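Local coordinates for protein allantoicase (Saccharomyces cerevisiae, PDB 1O59) that hydrolyses allantoate to (S)-ureidoglycolate and urea, a step of allantoin degradation that lets yeast use purines as secondary nitrogen sources, at residues Gly110-Phe116 with Pro157-Phe163; Leu60-Pro66 with Ile187-Arg191; Tyr80-Glu84 with Phe116-Asn120; Val37-Gly43 with Ile98-Val102. All coordinates share one frame. Residues are numbered along the deposited sequence.

How the contacts relate
Contacts 1, 2 and 3 all reach one antiparallel sheet of the first allantoicase repeat. Contact 1 pairs strands 105-113 and 160-164; contact 2 sets the loop 60-66 on strand 186-196, the other neighbour of 105-113; contact 3, sharing Phe-116 with contact 1, stacks the approach to strand 83-84 on the loop leaving 105-113. Contact 4 is buried, six of its nine touching residues being so, whereas contacts 1 to 3 are partly buried. The chemistry differs accordingly: apolar packing, one backbone bond and a bridging water in contact 4; paired backbones and a salt bridge in contact 1; arginines on loop carbonyls in contact 2; aromatic stacking, an Asn-120/Glu-84 hydrogen bond and a water in contact 3.

Contact 1: Gly110-Phe116 with Pro157-Phe163; sequences GEIDTAF and PSQRHLF
An antiparallel beta pairing within one sheet of the first allantoicase repeat's beta-sandwich sets segment 110-113, the end of strand 105-113, beside segment 160-163. The strand axes approach to 4.6 Å with directions 164° apart. Gly-110/Phe-163 and Ile-112/His-161 are hydrogen-bonded pairs (CA-CA 5.4 and 5.1 Å). The non-hydrogen-bonded pairs have Glu-111 CA 4.7 Å from Leu-162 CA and Asp-113 CA 4.2 Å from Arg-160 CA. Gly-110 N reaches Phe-163 O at 2.9 Å and Phe-163 N returns to Gly-110 O at 3.0 Å; Ile-112 N meets His-161 O at 3.0 Å, while Ile-112 O accepts both N and ND1 of His-161 at 2.7 Å.

On the face of Glu-111 and Arg-160, extended Glu-111 (chi1 and chi2 t) forms a two-pronged salt bridge: Arg-160 NE to Glu-111 OE2 and Arg-160 NH2 to Glu-111 OE1, both 2.8 Å. Arg-160 NH1 also pairs with Glu-21 of helix 21-31. On the other face, Phe-163 (chi1 p) folds its ring over Gly-110, whose CA lies 3.8 Å from the ring centroid in a CH-pi contact; a CB there would clash with Phe-163 CZ.

Beyond the strands, Thr-114 N bonds Gln-159 O (2.9 Å), and Thr-114 OG1 accepts Gln-159 N (3.0 Å) besides bonding Gly-156 O. An Asx turn, Ala-115 N to Asp-113 OD1 (3.0 Å), follows, and Phe-116 N meets Ser-158 OG at 2.8 Å.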
loop_
_atom_site.group_PDB
_atom_site.type_symbol
_atom_site.label_atom_id
_atom_site.label_comp_id
_atom_site.label_asym_id
_atom_site.label_seq_id
_atom_site.Cartn_x
_atom_site.Cartn_y
_atom_site.Cartn_z
ATOM N N GLY A 110 6.118 -2.242 -9.348
ATOM C CA GLY A 110 4.783 -1.672 -9.479
ATOM C C GLY A 110 3.804 -2.515 -10.248
ATOM O O GLY A 110 4.104 -3.638 -10.657
ATOM N N GLU A 111 2.610 -1.964 -10.409
ATOM C CA GLU A 111 1.560 -2.547 -11.240
ATOM C C GLU A 111 0.931 -1.506 -12.166
ATOM O O GLU A 111 0.549 -0.387 -11.736
ATOM C CB GLU A 111 0.430 -3.183 -10.403
ATOM C CG GLU A 111 -0.738 -3.683 -11.290
ATOM C CD GLU A 111 -1.930 -4.310 -10.538
ATOM O OE1 GLU A 111 -1.806 -4.663 -9.335
ATOM O OE2 GLU A 111 -3.006 -4.466 -11.173
ATOM N N ILE A 112 0.779 -1.910 -13.414
ATOM C CA ILE A 112 -0.046 -1.196 -14.367
ATOM C C ILE A 112 -1.182 -2.118 -14.808
ATOM O O ILE A 112 -0.949 -3.197 -15.380
ATOM C CB ILE A 112 0.803 -0.725 -15.576
ATOM C CG1 ILE A 112 1.744 0.444 -15.166
ATOM C CG2 ILE A 112 -0.078 -0.338 -16.776
ATOM C CD1 ILE A 112 1.028 1.779 -14.964
ATOM N N ASP A 113 -2.407 -1.687 -14.491
ATOM C CA ASP A 113 -3.630 -2.389 -14.894
ATOM C C ASP A 113 -4.391 -1.608 -15.993
ATOM O O ASP A 113 -4.926 -0.511 -15.757
ATOM C CB ASP A 113 -4.524 -2.602 -13.655
ATOM C CG ASP A 113 -5.678 -3.619 -13.888
ATOM O OD1 ASP A 113 -5.873 -4.156 -15.037
ATOM O OD2 ASP A 113 -6.449 -3.927 -12.941
ATOM N N THR A 114 -4.454 -2.177 -17.183
ATOM C CA THR A 114 -5.223 -1.597 -18.288
ATOM C C THR A 114 -6.645 -2.149 -18.362
ATOM O O THR A 114 -7.260 -2.100 -19.411
ATOM C CB THR A 114 -4.499 -1.859 -19.649
ATOM O OG1 THR A 114 -4.230 -3.255 -19.817
ATOM C CG2 THR A 114 -3.122 -1.229 -19.686
ATOM N N ALA A 115 -7.167 -2.676 -17.255
ATOM C CA ALA A 115 -8.519 -3.275 -17.202
ATOM C C ALA A 115 -9.598 -2.529 -17.968
ATOM O O ALA A 115 -9.821 -1.321 -17.760
ATOM C CB ALA A 115 -8.966 -3.444 -15.754
ATOM N N PHE A 116 -10.273 -3.271 -18.845
ATOM C CA PHE A 116 -11.392 -2.778 -19.672
ATOM C C PHE A 116 -10.997 -1.815 -20.798
ATOM O O PHE A 116 -11.870 -1.361 -21.551
ATOM C CB PHE A 116 -12.520 -2.164 -18.815
ATOM C CG PHE A 116 -12.997 -3.058 -17.712
ATOM C CD1 PHE A 116 -13.647 -4.233 -17.999
ATOM C CD2 PHE A 116 -12.757 -2.735 -16.382
ATOM C CE1 PHE A 116 -14.063 -5.069 -16.971
ATOM C CE2 PHE A 116 -13.161 -3.555 -15.353
ATOM C CZ PHE A 116 -13.819 -4.715 -15.640
ATOM N N PRO A 157 -3.865 -5.210 -23.660
ATOM C CA PRO A 157 -5.228 -4.790 -23.405
ATOM C C PRO A 157 -5.794 -5.390 -22.132
ATOM O O PRO A 157 -5.579 -6.557 -21.859
ATOM C CB PRO A 157 -5.995 -5.287 -24.633
ATOM C CG PRO A 157 -5.216 -6.419 -25.152
ATOM C CD PRO A 157 -3.790 -6.172 -24.770
ATOM N N SER A 158 -6.507 -4.560 -21.364
ATOM C CA SER A 158 -7.340 -5.046 -20.276
ATOM C C SER A 158 -6.671 -6.105 -19.414
ATOM O O SER A 158 -7.200 -7.164 -19.239
ATOM C CB SER A 158 -8.667 -5.591 -20.832
ATOM O OG SER A 158 -9.563 -5.864 -19.766
ATOM N N GLN A 159 -5.522 -5.786 -18.843
ATOM C CA GLN A 159 -4.840 -6.718 -17.987
ATOM C C GLN A 159 -3.884 -6.063 -17.019
ATOM O O GLN A 159 -3.474 -4.925 -17.186
ATOM C CB GLN A 159 -4.064 -7.705 -18.836
ATOM C CG GLN A 159 -2.875 -7.084 -19.546
ATOM C CD GLN A 159 -2.334 -7.984 -20.617
ATOM O OE1 GLN A 159 -2.863 -8.012 -21.742
ATOM N NE2 GLN A 159 -1.283 -8.741 -20.281
ATOM N N ARG A 160 -3.506 -6.850 -16.021
ATOM C CA ARG A 160 -2.581 -6.429 -14.971
ATOM C C ARG A 160 -1.159 -6.756 -15.391
ATOM O O ARG A 160 -0.902 -7.803 -15.971
ATOM C CB ARG A 160 -2.916 -7.142 -13.661
ATOM C CG ARG A 160 -4.365 -6.915 -13.250
ATOM C CD ARG A 160 -4.763 -7.531 -11.953
ATOM N NE ARG A 160 -3.900 -7.076 -10.877
ATOM C CZ ARG A 160 -3.513 -7.834 -9.866
ATOM N NH1 ARG A 160 -3.906 -9.089 -9.758
ATOM N NH2 ARG A 160 -2.723 -7.323 -8.945
ATOM N N HIS A 161 -0.243 -5.838 -15.125
ATOM C CA HIS A 161 1.157 -6.077 -15.378
ATOM C C HIS A 161 1.872 -5.798 -14.079
ATOM O O HIS A 161 1.765 -4.694 -13.530
ATOM C CB HIS A 161 1.720 -5.165 -16.475
ATOM C CG HIS A 161 0.878 -5.081 -17.708
ATOM N ND1 HIS A 161 -0.288 -4.343 -17.763
ATOM C CD2 HIS A 161 1.059 -5.601 -18.948
ATOM C CE1 HIS A 161 -0.796 -4.427 -18.982
ATOM N NE2 HIS A 161 0.003 -5.179 -19.721
ATOM N N LEU A 162 2.612 -6.801 -13.621
ATOM C CA LEU A 162 3.307 -6.791 -12.355
ATOM C C LEU A 162 4.788 -6.802 -12.662
ATOM O O LEU A 162 5.324 -7.780 -13.235
ATOM C CB LEU A 162 2.918 -8.037 -11.561
ATOM C CG LEU A 162 1.412 -8.283 -11.390
ATOM C CD1 LEU A 162 1.178 -9.578 -10.655
ATOM C CD2 LEU A 162 0.738 -7.132 -10.648
ATOM N N PHE A 163 5.453 -5.706 -12.298
ATOM C CA PHE A 163 6.878 -5.529 -12.628
ATOM C C PHE A 163 7.776 -5.217 -11.405
ATOM O O PHE A 163 7.362 -4.600 -10.401
ATOM C CB PHE A 163 7.068 -4.481 -13.748
ATOM C CG PHE A 163 6.472 -3.152 -13.425
ATOM C CD1 PHE A 163 5.150 -2.867 -13.780
ATOM C CD2 PHE A 163 7.221 -2.200 -12.717
ATOM C CE1 PHE A 163 4.575 -1.632 -13.454
ATOM C CE2 PHE A 163 6.680 -0.978 -12.360
ATOM C CZ PHE A 163 5.334 -0.677 -12.733
#

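Contact 2: Leu60-Pro66 with Ile187-Arg191; sequences LIQPTAP and IARFR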
loop_
_atom_site.group_PDB
_atom_site.type_symbol
_atom_site.label_atom_id
_atom_site.label_comp_id
_atom_site.label_asym_id
_atom_site.label_seq_id
_atom_site.Cartn_x
_atom_site.Cartn_y
_atom_site.Cartn_z
ATOM N N LEU A 60 -6.490 6.254 -11.021
ATOM C CA LEU A 60 -5.307 5.368 -11.055
ATOM C C LEU A 60 -4.868 4.869 -9.710
ATOM O O LEU A 60 -4.334 3.763 -9.631
ATOM C CB LEU A 60 -4.113 6.091 -11.660
ATOM C CG LEU A 60 -4.216 6.532 -13.107
ATOM C CD1 LEU A 60 -3.078 7.462 -13.460
ATOM C CD2 LEU A 60 -4.193 5.339 -14.023
ATOM N N ILE A 61 -5.051 5.686 -8.664
ATOM C CA ILE A 61 -4.515 5.363 -7.321
ATOM C C ILE A 61 -5.555 4.938 -6.295
ATOM O O ILE A 61 -5.218 4.749 -5.096
ATOM C CB ILE A 61 -3.684 6.513 -6.729
ATOM C CG1 ILE A 61 -4.480 7.810 -6.646
ATOM C CG2 ILE A 61 -2.427 6.760 -7.552
ATOM C CD1 ILE A 61 -3.733 8.899 -5.849
ATOM N N GLN A 62 -6.803 4.755 -6.752
ATOM C CA GLN A 62 -7.875 4.346 -5.842
ATOM C C GLN A 62 -7.638 2.916 -5.324
ATOM O O GLN A 62 -7.146 2.051 -6.032
ATOM C CB GLN A 62 -9.276 4.498 -6.492
ATOM C CG GLN A 62 -9.603 5.945 -6.873
ATOM C CD GLN A 62 -9.465 6.927 -5.669
ATOM O OE1 GLN A 62 -10.115 6.730 -4.617
ATOM N NE2 GLN A 62 -8.605 7.946 -5.811
ATOM N N PRO A 63 -8.019 2.673 -4.085
ATOM C CA PRO A 63 -7.809 1.369 -3.448
ATOM C C PRO A 63 -8.601 0.198 -4.042
ATOM O O PRO A 63 -8.213 -0.971 -3.876
ATOM C CB PRO A 63 -8.265 1.616 -2.009
ATOM C CG PRO A 63 -9.069 2.841 -2.042
ATOM C CD PRO A 63 -8.675 3.640 -3.195
ATOM N N THR A 64 -9.700 0.518 -4.706
ATOM C CA THR A 64 -10.621 -0.476 -5.232
ATOM C C THR A 64 -10.047 -1.134 -6.477
ATOM O O THR A 64 -9.163 -0.592 -7.146
ATOM C CB THR A 64 -11.919 0.218 -5.628
ATOM O OG1 THR A 64 -11.601 1.401 -6.367
ATOM C CG2 THR A 64 -12.638 0.793 -4.433
ATOM N N ALA A 65 -10.553 -2.309 -6.795
ATOM C CA ALA A 65 -10.238 -2.915 -8.078
ATOM C C ALA A 65 -11.171 -2.258 -9.058
ATOM O O ALA A 65 -12.275 -1.871 -8.666
ATOM C CB ALA A 65 -10.434 -4.440 -8.056
ATOM N N PRO A 66 -10.748 -2.117 -10.309
ATOM C CA PRO A 66 -11.558 -1.436 -11.305
ATOM C C PRO A 66 -12.774 -2.261 -11.728
ATOM O O PRO A 66 -12.749 -3.500 -11.673
ATOM C CB PRO A 66 -10.599 -1.222 -12.476
ATOM C CG PRO A 66 -9.350 -1.945 -12.157
ATOM C CD PRO A 66 -9.484 -2.625 -10.869
ATOM N N ILE A 187 -5.527 3.790 -18.827
ATOM C CA ILE A 187 -4.999 2.946 -17.782
ATOM C C ILE A 187 -5.981 2.976 -16.599
ATOM O O ILE A 187 -6.351 4.044 -16.113
ATOM C CB ILE A 187 -3.604 3.435 -17.323
ATOM C CG1 ILE A 187 -2.564 3.331 -18.468
ATOM C CG2 ILE A 187 -3.124 2.627 -16.096
ATOM C CD1 ILE A 187 -1.248 4.058 -18.158
ATOM N N ALA A 188 -6.330 1.791 -16.108
ATOM C CA ALA A 188 -7.249 1.642 -14.986
ATOM C C ALA A 188 -6.559 1.966 -13.652
ATOM O O ALA A 188 -7.005 2.877 -12.930
ATOM C CB ALA A 188 -7.841 0.226 -14.980
ATOM N N ARG A 189 -5.460 1.263 -13.355
ATOM C CA ARG A 189 -4.763 1.430 -12.076
ATOM C C ARG A 189 -3.280 1.516 -12.206
ATOM O O ARG A 189 -2.675 0.851 -13.077
ATOM C CB ARG A 189 -5.065 0.289 -11.102
ATOM C CG ARG A 189 -6.498 0.268 -10.555
ATOM C CD ARG A 189 -6.878 1.474 -9.733
ATOM N NE ARG A 189 -8.254 1.337 -9.213
ATOM C CZ ARG A 189 -9.361 1.648 -9.884
ATOM N NH1 ARG A 189 -9.317 2.180 -11.098
ATOM N NH2 ARG A 189 -10.531 1.469 -9.307
ATOM N N PHE A 190 -2.682 2.293 -11.302
ATOM C CA PHE A 190 -1.208 2.365 -11.192
ATOM C C PHE A 190 -0.748 2.248 -9.746
ATOM O O PHE A 190 -1.026 3.125 -8.934
ATOM C CB PHE A 190 -0.704 3.664 -11.821
ATOM C CG PHE A 190 0.795 3.906 -11.688
ATOM C CD1 PHE A 190 1.733 2.852 -11.808
ATOM C CD2 PHE A 190 1.273 5.205 -11.492
ATOM C CE1 PHE A 190 3.105 3.093 -11.700
ATOM C CE2 PHE A 190 2.642 5.451 -11.414
ATOM C CZ PHE A 190 3.558 4.391 -11.517
ATOM N N ARG A 191 -0.076 1.146 -9.426
ATOM C CA ARG A 191 0.527 0.938 -8.109
ATOM C C ARG A 191 2.043 1.077 -8.223
ATOM O O ARG A 191 2.628 0.530 -9.130
ATOM C CB ARG A 191 0.234 -0.487 -7.612
ATOM C CG ARG A 191 -1.199 -0.977 -7.750
ATOM C CD ARG A 191 -2.226 -0.037 -7.172
ATOM N NE ARG A 191 -3.601 -0.567 -7.133
ATOM C CZ ARG A 191 -4.667 0.194 -6.849
ATOM N NH1 ARG A 191 -4.509 1.501 -6.650
ATOM N NH2 ARG A 191 -5.888 -0.332 -6.790
#
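A classic beta bulge in strand 186-196, where Ala-188 and Arg-189 both face Asp-113, forms part of this contact with the irregular loop Leu-60 to Pro-66. Just beyond the bulge, Phe-190 N donates to Leu-60 O at 2.8 Å and 176°. Two arginine side chains supply the remaining donors, and the loop's carbonyls are the main acceptors. Arg-191 NH1 and NH2 both converge on Gln-62 O, each at 2.8 Å, with angles of 144° and 142°. Arg-189 NE reaches Thr-64 O at 3.0 Å; its NH2 bonds Thr-64 OG1 at 3.1 Å and, weakly, Thr-64 O at 3.3 Å. Arg-189 NH1 turns back to Ala-188 O at 3.0 Å and forms a salt bridge with Asp-81, so all three nitrogens of that group are used. Gln-62 CB and Pro-66 CA cover opposite faces of the Arg-189 guanidinium.

Gln-62 NE2 is satisfied by Glu-58 O. Ile-61 O accepts from Ser-40 N and is also hydrogen-bonded to Ser-40 OG, linking the loop to segment 37-43. In the apolar part, Pro-66 CG rests 3.9 Å from Ala-188 CB, and at the buried end Leu-60 CB lies 4.2 Å from Phe-190 CB while Leu-60 CD2 packs 3.6 Å from Ile-187 CG2.

Contact 3: Tyr80-Glu84 with Phe116-Asn120; sequences YDGWE and FFNGN
This is an aromatic and water-mediated contact at the outer end of the first repeat, where Tyr-80 to Glu-84, running into the short strand 83-84, meets the loop Phe-116 to Asn-120 that follows strand 105-113. The backbones stay apart, with nearest CA pairs Tyr-80/Phe-116 at 8.3 Å and Glu-84/Asn-120 at 8.8 Å, so side chains bridge the gap.

The rings of Tyr-80 and Phe-117 form an offset stack, centroids 4.5 Å apart and planes at 12°, with Phe-117 CE1 3.3 Å from Tyr-80 CD2. Tyr-80 has an unusual chi1 of -113°; Phe-117 is m. Arg-68 makes a cation-pi contact with Tyr-80. An inverse gamma turn centred on Asp-81 carries the chain past the stack to Gly-82, where a CB would clash with Phe-117 CE2. The Phe-117 edge also meets Glu-84 OE1, 3.6 Å from CE1.

Asn-120 (chi1 p) gives ND2 to Glu-84 OE2 at 3.0 Å. Water 1 lies 2.9 Å from Tyr-80 OH, accepts from Asn-118 N at 3.1 Å and donates to Asn-120 OD1 at 3.0 Å. At Gly-119, phi 133° and psi -37° would jam a CB against the carbonyl O of Asn-118. The loop, joining strand 105-113 of one sheet to strand 124-130 of the other, is a beta-sandwich connection, held by the offset stack to the approach of strand 83-84, across strand 186-196 from 105-113.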
loop_
_atom_site.group_PDB
_atom_site.type_symbol
_atom_site.label_atom_id
_atom_site.label_comp_id
_atom_site.label_asym_id
_atom_site.label_seq_id
_atom_site.Cartn_x
_atom_site.Cartn_y
_atom_site.Cartn_z
ATOM N N TYR A 80 -15.549 5.514 -17.221
ATOM C CA TYR A 80 -14.526 4.471 -17.234
ATOM C C TYR A 80 -13.774 4.586 -15.920
ATOM O O TYR A 80 -13.456 5.704 -15.467
ATOM C CB TYR A 80 -13.572 4.726 -18.366
ATOM C CG TYR A 80 -13.555 3.745 -19.507
ATOM C CD1 TYR A 80 -14.024 4.121 -20.781
ATOM C CD2 TYR A 80 -12.971 2.468 -19.356
ATOM C CE1 TYR A 80 -13.932 3.227 -21.875
ATOM C CE2 TYR A 80 -12.895 1.572 -20.426
ATOM C CZ TYR A 80 -13.370 1.953 -21.684
ATOM O OH TYR A 80 -13.281 1.078 -22.749
ATOM N N ASP A 81 -13.487 3.440 -15.312
ATOM C CA ASP A 81 -12.844 3.408 -14.016
ATOM C C ASP A 81 -11.354 3.422 -14.259
ATOM O O ASP A 81 -10.674 2.379 -14.270
ATOM C CB ASP A 81 -13.281 2.174 -13.253
ATOM C CG ASP A 81 -12.860 2.205 -11.804
ATOM O OD1 ASP A 81 -12.035 3.076 -11.400
ATOM O OD2 ASP A 81 -13.320 1.375 -10.995
ATOM N N GLY A 82 -10.860 4.627 -14.503
ATOM C CA GLY A 82 -9.513 4.790 -14.998
ATOM C C GLY A 82 -9.154 6.155 -15.491
ATOM O O GLY A 82 -9.955 7.093 -15.463
ATOM N N TRP A 83 -7.926 6.260 -15.945
ATOM C CA TRP A 83 -7.430 7.460 -16.591
ATOM C C TRP A 83 -7.456 7.220 -18.090
ATOM O O TRP A 83 -6.899 6.221 -18.556
ATOM C CB TRP A 83 -5.995 7.715 -16.148
ATOM C CG TRP A 83 -5.337 8.880 -16.804
ATOM C CD1 TRP A 83 -5.898 10.083 -17.068
ATOM C CD2 TRP A 83 -3.998 8.950 -17.257
ATOM N NE1 TRP A 83 -4.990 10.914 -17.661
ATOM C CE2 TRP A 83 -3.800 10.246 -17.784
ATOM C CE3 TRP A 83 -2.915 8.045 -17.266
ATOM C CZ2 TRP A 83 -2.551 10.679 -18.321
ATOM C CZ3 TRP A 83 -1.666 8.471 -17.796
ATOM C CH2 TRP A 83 -1.506 9.776 -18.321
ATOM N N GLU A 84 -8.136 8.080 -18.834
ATOM C CA GLU A 84 -8.116 7.973 -20.264
ATOM C C GLU A 84 -8.079 9.343 -20.935
ATOM O O GLU A 84 -8.860 10.245 -20.591
ATOM C CB GLU A 84 -9.308 7.155 -20.797
ATOM C CG GLU A 84 -9.222 6.928 -22.304
ATOM C CD GLU A 84 -10.484 6.375 -22.917
ATOM O OE1 GLU A 84 -11.448 6.108 -22.160
ATOM O OE2 GLU A 84 -10.493 6.183 -24.167
ATOM N N PHE A 116 -10.273 -3.271 -18.845
ATOM C CA PHE A 116 -11.392 -2.778 -19.672
ATOM C C PHE A 116 -10.997 -1.815 -20.798
ATOM O O PHE A 116 -11.870 -1.361 -21.551
ATOM C CB PHE A 116 -12.520 -2.164 -18.815
ATOM C CG PHE A 116 -12.997 -3.058 -17.712
ATOM C CD1 PHE A 116 -13.647 -4.233 -17.999
ATOM C CD2 PHE A 116 -12.757 -2.735 -16.382
ATOM C CE1 PHE A 116 -14.063 -5.069 -16.971
ATOM C CE2 PHE A 116 -13.161 -3.555 -15.353
ATOM C CZ PHE A 116 -13.819 -4.715 -15.640
ATOM N N PHE A 117 -9.708 -1.477 -20.908
ATOM C CA PHE A 117 -9.213 -0.775 -22.092
ATOM C C PHE A 117 -8.725 -1.875 -23.020
ATOM O O PHE A 117 -7.631 -2.392 -22.855
ATOM C CB PHE A 117 -8.134 0.235 -21.733
ATOM C CG PHE A 117 -8.612 1.300 -20.805
ATOM C CD1 PHE A 117 -9.466 2.305 -21.269
ATOM C CD2 PHE A 117 -8.251 1.288 -19.465
ATOM C CE1 PHE A 117 -9.923 3.302 -20.429
ATOM C CE2 PHE A 117 -8.713 2.293 -18.603
ATOM C CZ PHE A 117 -9.548 3.308 -19.097
ATOM N N ASN A 118 -9.607 -2.289 -23.929
ATOM C CA ASN A 118 -9.357 -3.420 -24.806
ATOM C C ASN A 118 -9.009 -2.904 -26.192
ATOM O O ASN A 118 -9.750 -3.078 -27.110
ATOM C CB ASN A 118 -10.568 -4.384 -24.838
ATOM C CG ASN A 118 -10.162 -5.829 -25.159
ATOM O OD1 ASN A 118 -9.262 -6.392 -24.528
ATOM N ND2 ASN A 118 -10.838 -6.443 -26.127
ATOM N N GLY A 119 -7.862 -2.258 -26.313
ATOM C CA GLY A 119 -7.332 -1.808 -27.601
ATOM C C GLY A 119 -6.877 -0.365 -27.495
ATOM O O GLY A 119 -5.865 0.024 -28.092
ATOM N N ASN A 120 -7.629 0.425 -26.721
ATOM C CA ASN A 120 -7.275 1.805 -26.448
ATOM C C ASN A 120 -6.424 1.905 -25.162
ATOM O O ASN A 120 -6.240 2.994 -24.615
ATOM C CB ASN A 120 -8.531 2.682 -26.369
ATOM C CG ASN A 120 -9.489 2.254 -25.258
ATOM O OD1 ASN A 120 -9.546 1.075 -24.896
ATOM N ND2 ASN A 120 -10.249 3.213 -24.713
HETATM O O HOH W 1 -12.030 -0.600 -24.773
#

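Contact 4: Val37-Gly43 with Ile98-Val102; sequences VIGSKLG and IKMGV
Branched side chains and the selenomethionine Met-100 fill the middle of this contact in the core of the first repeat's beta-sandwich, between the loop 37-43 and the end of strand 94-99 with the loop after it. Val-37 (chi1 m) spreads its methyls, CG2 lying 3.8 Å from Met-100 CG and CG1 3.8 Å from Val-102 CG2. Ile-38 (chi1 p) sets CB 3.9 Å from Ile-98 CG2, and Leu-42 CD1 comes within 4.3 Å of Val-102 CG1.

CA atoms close to 4.6 Å at Ile-38/Met-100 and 3.9 Å at Gly-43/Gly-101. Gly-101 N donates to Val-37 O at 3.0 Å. Gly-101 CA lies 3.2 Å from Leu-42 O, with which a CB on Gly-101 would clash. Within the loop Leu-42 N bonds Gly-39 O (3.3 Å) and Gly-43 N, weakly, Ser-40 O (3.0 Å). At Gly-43, phi 103° and psi 14° would jam a CB against the carbonyl O of Leu-42. At the polar edge water 2 donates to Gly-43 O at 2.9 Å and to Met-100 O at 3.0 Å.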
loop_
_atom_site.group_PDB
_atom_site.type_symbol
_atom_site.label_atom_id
_atom_site.label_comp_id
_atom_site.label_asym_id
_atom_site.label_seq_id
_atom_site.Cartn_x
_atom_site.Cartn_y
_atom_site.Cartn_z
ATOM N N VAL A 37 3.215 3.261 -2.442
ATOM C CA VAL A 37 3.477 4.554 -1.850
ATOM C C VAL A 37 2.691 5.680 -2.526
ATOM O O VAL A 37 2.720 6.808 -2.034
ATOM C CB VAL A 37 4.984 4.893 -1.869
ATOM C CG1 VAL A 37 5.783 3.911 -1.003
ATOM C CG2 VAL A 37 5.520 4.929 -3.323
ATOM N N ILE A 38 2.035 5.382 -3.660
ATOM C CA ILE A 38 1.185 6.356 -4.358
ATOM C C ILE A 38 -0.312 6.114 -4.198
ATOM O O ILE A 38 -1.112 6.908 -4.708
ATOM C CB ILE A 38 1.511 6.449 -5.862
ATOM C CG1 ILE A 38 1.193 5.132 -6.583
ATOM C CG2 ILE A 38 2.957 6.846 -6.034
ATOM C CD1 ILE A 38 1.536 5.120 -8.051
ATOM N N GLY A 39 -0.687 5.029 -3.515
ATOM C CA GLY A 39 -2.097 4.746 -3.238
ATOM C C GLY A 39 -2.735 5.887 -2.463
ATOM O O GLY A 39 -2.122 6.409 -1.537
ATOM N N SER A 40 -3.960 6.257 -2.852
ATOM C CA SER A 40 -4.740 7.278 -2.153
ATOM C C SER A 40 -5.035 6.945 -0.692
ATOM O O SER A 40 -5.249 7.843 0.129
ATOM C CB SER A 40 -6.058 7.493 -2.865
ATOM O OG SER A 40 -6.843 6.333 -2.800
ATOM N N LYS A 41 -5.058 5.656 -0.384
ATOM C CA LYS A 41 -5.368 5.175 0.963
ATOM C C LYS A 41 -4.265 5.414 1.983
ATOM O O LYS A 41 -4.539 5.279 3.178
ATOM C CB LYS A 41 -5.739 3.695 0.963
ATOM C CG LYS A 41 -4.584 2.720 0.748
ATOM C CD LYS A 41 -5.164 1.303 0.725
ATOM C CE LYS A 41 -4.130 0.224 0.746
ATOM N NZ LYS A 41 -4.840 -1.100 0.691
ATOM N N LEU A 42 -3.042 5.739 1.541
ATOM C CA LEU A 42 -2.055 6.274 2.469
ATOM C C LEU A 42 -1.690 7.716 2.135
ATOM O O LEU A 42 -0.731 8.263 2.648
ATOM C CB LEU A 42 -0.813 5.372 2.626
ATOM C CG LEU A 42 -0.006 4.898 1.424
ATOM C CD1 LEU A 42 0.706 6.073 0.718
ATOM C CD2 LEU A 42 0.993 3.807 1.833
ATOM N N GLY A 43 -2.499 8.338 1.307
ATOM C CA GLY A 43 -2.413 9.768 1.098
ATOM C C GLY A 43 -1.748 10.186 -0.197
ATOM O O GLY A 43 -1.390 11.357 -0.348
ATOM N N ILE A 98 2.353 12.383 -9.427
ATOM C CA ILE A 98 1.739 11.912 -8.177
ATOM C C ILE A 98 2.695 12.050 -7.015
ATOM O O ILE A 98 3.834 11.558 -7.066
ATOM C CB ILE A 98 1.303 10.443 -8.275
ATOM C CG1 ILE A 98 0.389 10.208 -9.484
ATOM C CG2 ILE A 98 0.514 10.052 -7.035
ATOM C CD1 ILE A 98 0.393 8.785 -9.974
ATOM N N LYS A 99 2.217 12.718 -5.971
ATOM C CA LYS A 99 2.949 12.848 -4.758
ATOM C C LYS A 99 2.643 11.632 -3.898
ATOM O O LYS A 99 1.484 11.235 -3.763
ATOM C CB LYS A 99 2.548 14.119 -4.048
ATOM C CG LYS A 99 3.456 14.436 -2.905
ATOM C CD LYS A 99 3.248 15.814 -2.346
ATOM C CE LYS A 99 4.177 15.977 -1.103
ATOM N NZ LYS A 99 3.840 17.174 -0.252
HETATM N N MSE A 100 3.678 11.020 -3.328
HETATM C CA MSE A 100 3.467 9.884 -2.429
HETATM C C MSE A 100 2.766 10.334 -1.153
HETATM O O MSE A 100 2.843 11.497 -0.747
HETATM C CB MSE A 100 4.795 9.247 -1.989
HETATM C CG MSE A 100 5.649 8.722 -3.103
HETATM SE SE MSE A 100 7.382 8.167 -2.442
HETATM C CE MSE A 100 8.099 7.917 -4.032
ATOM N N GLY A 101 2.134 9.369 -0.492
ATOM C CA GLY A 101 1.504 9.633 0.786
ATOM C C GLY A 101 2.498 9.490 1.907
ATOM O O GLY A 101 2.312 10.027 2.963
ATOM N N VAL A 102 3.559 8.731 1.676
ATOM C CA VAL A 102 4.702 8.686 2.597
ATOM C C VAL A 102 5.689 9.803 2.249
ATOM O O VAL A 102 5.637 10.378 1.173
ATOM C CB VAL A 102 5.408 7.334 2.530
ATOM C CG1 VAL A 102 4.432 6.256 2.936
ATOM C CG2 VAL A 102 5.976 7.066 1.122
HETATM O O HOH W 2 0.498 13.371 -1.137
#